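Local coordinates for uncharacterized protein (Cytophaga hutchinsonii, PDB 3OMT), which is of unknown function but, as a helix-turn-helix protein of the Xre family, is probably the DNA-binding antitoxin of a toxin-antitoxin pair, at residues L50-L53 with F54-E58. Residues are numbered along the deposited sequence; the frame is centred on the assembly and turned at random. Where two conformers were deposited one is given.
Sequences LETL and FDIAE
Glu-51 O is gripped twice: Asp-55 N donates to it at 3.2 Å as one rung of the helix, and a water adds a second hydrogen bond at 2.8 Å. The same water donates to Asp-55 OD1 at 2.9 Å, linking the backbone carbonyl to the carboxylate one turn on, on the exposed side of the helix. Three further i to i+4 bonds run alongside, from Phe-54 N to Leu-50 O, Ile-56 N to Thr-52 O and Ala-57 N to Leu-53 O. The rung from Ile-56 is the straightest, with an N-H...O angle of 164°.

On one flank the Leu-50 side chain runs alongside the Phe-54 ring, both extending in one direction. In the conformer given for Leu-50, CG is anti to the backbone N (chi1 -179°) and CD1 comes to 3.8 Å from Phe-54 CE2. The ring also turns an edge to the backbone, with Leu-50 O near its plane and 3.2 Å from Phe-54 CD2. Phe-10 of the second subunit meets this ring edge-to-face, and Leu-50 of that subunit packs on Leu-53.

On another flank Thr-52 CG2 meets Ile-56 CD1 at 4.0 Å, the two side chains slanting across each other. The threonine methyl is anti to the backbone N, while OG1 sits beside that N (chi1 -63°), from where the hydroxyl hydrogen-bonds to Ser-49 OG. Trp-41 of helix 35-42 touches both Thr-52 and Ile-56.

Helix 50-60, part of the helix-turn-helix domain, thus serves two apolar boundaries: Thr-52 and Ile-56 pack within their own fold, Leu-50 and Phe-54 contribute to the subunit interface, and Leu-53 faces both, while the water-bridged carboxylate of Asp-55 remains on the polar side.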
loop_
_atom_site.group_PDB
_atom_site.type_symbol
_atom_site.label_atom_id
_atom_site.label_comp_id
_atom_site.label_asym_id
_atom_site.label_seq_id
_atom_site.Cartn_x
_atom_site.Cartn_y
_atom_site.Cartn_z
ATOM N N LEU A 50 -4.018 -3.347 0.181
ATOM C CA LEU A 50 -3.946 -2.192 -0.690
ATOM C C LEU A 50 -5.350 -1.779 -1.118
ATOM O O LEU A 50 -5.671 -0.580 -1.102
ATOM C CB LEU A 50 -3.045 -2.442 -1.884
ATOM C CG LEU A 50 -2.888 -1.267 -2.828
ATOM C CD1 LEU A 50 -2.241 -0.089 -2.053
ATOM C CD2 LEU A 50 -1.966 -1.697 -3.990
ATOM N N GLU A 51 -6.219 -2.744 -1.428
ATOM C CA GLU A 51 -7.613 -2.382 -1.788
ATOM C C GLU A 51 -8.324 -1.643 -0.653
ATOM O O GLU A 51 -8.988 -0.629 -0.895
ATOM C CB GLU A 51 -8.414 -3.597 -2.212
ATOM C CG GLU A 51 -7.799 -4.332 -3.385
ATOM C CD GLU A 51 -6.863 -5.513 -3.034
ATOM O OE1 GLU A 51 -6.050 -5.467 -2.039
ATOM O OE2 GLU A 51 -6.918 -6.482 -3.839
ATOM N N THR A 52 -8.090 -2.076 0.591
ATOM C CA THR A 52 -8.693 -1.395 1.726
ATOM C C THR A 52 -8.147 0.029 1.865
ATOM O O THR A 52 -8.876 0.978 2.206
ATOM C CB THR A 52 -8.486 -2.223 2.999
ATOM O OG1 THR A 52 -9.189 -3.466 2.784
ATOM C CG2 THR A 52 -9.070 -1.519 4.270
ATOM N N LEU A 53 -6.850 0.186 1.614
ATOM C CA LEU A 53 -6.255 1.523 1.684
ATOM C C LEU A 53 -6.973 2.484 0.724
ATOM O O LEU A 53 -7.210 3.634 1.054
ATOM C CB LEU A 53 -4.765 1.497 1.368
ATOM C CG LEU A 53 -3.788 1.046 2.449
ATOM C CD1 LEU A 53 -2.389 0.763 1.903
ATOM C CD2 LEU A 53 -3.751 2.012 3.637
ATOM N N PHE A 54 -7.330 2.009 -0.467
ATOM C CA PHE A 54 -8.041 2.869 -1.422
ATOM C C PHE A 54 -9.433 3.262 -0.846
ATOM O O PHE A 54 -9.856 4.405 -0.993
ATOM C CB PHE A 54 -8.180 2.213 -2.808
ATOM C CG PHE A 54 -6.964 2.372 -3.695
ATOM C CD1 PHE A 54 -7.000 3.195 -4.815
ATOM C CD2 PHE A 54 -5.791 1.724 -3.390
ATOM C CE1 PHE A 54 -5.902 3.367 -5.625
ATOM C CE2 PHE A 54 -4.685 1.887 -4.168
ATOM C CZ PHE A 54 -4.726 2.695 -5.312
ATOM N N ASP A 55 -10.112 2.326 -0.199
ATOM C CA ASP A 55 -11.414 2.578 0.457
ATOM C C ASP A 55 -11.277 3.616 1.583
ATOM O O ASP A 55 -12.079 4.522 1.679
ATOM C CB ASP A 55 -11.973 1.286 1.029
ATOM C CG ASP A 55 -12.525 0.349 -0.023
ATOM O OD1 ASP A 55 -12.734 0.748 -1.198
ATOM O OD2 ASP A 55 -12.764 -0.819 0.359
ATOM N N ILE A 56 -10.215 3.497 2.391
ATOM C CA ILE A 56 -9.911 4.455 3.448
ATOM C C ILE A 56 -9.681 5.842 2.840
ATOM O O ILE A 56 -10.202 6.850 3.346
ATOM C CB ILE A 56 -8.712 4.035 4.285
ATOM C CG1 ILE A 56 -8.957 2.678 5.018
ATOM C CG2 ILE A 56 -8.327 5.135 5.263
ATOM C CD1 ILE A 56 -7.687 1.992 5.549
ATOM N N ALA A 57 -8.887 5.902 1.769
ATOM C CA ALA A 57 -8.495 7.156 1.129
ATOM C C ALA A 57 -9.745 7.835 0.564
ATOM O O ALA A 57 -9.924 9.040 0.665
ATOM C CB ALA A 57 -7.514 6.876 0.038
ATOM N N GLU A 58 -10.631 7.040 -0.024
ATOM C CA GLU A 58 -11.862 7.579 -0.567
ATOM C C GLU A 58 -12.761 8.168 0.563
ATOM O O GLU A 58 -13.307 9.286 0.425
ATOM C CB GLU A 58 -12.584 6.492 -1.364
ATOM C CG GLU A 58 -13.947 6.949 -1.882
ATOM C CD GLU A 58 -14.741 5.784 -2.489
ATOM O OE1 GLU A 58 -14.709 4.645 -1.946
ATOM O OE2 GLU A 58 -15.440 6.025 -3.481
HETATM O O HOH W 1 -10.944 -0.603 -2.964
#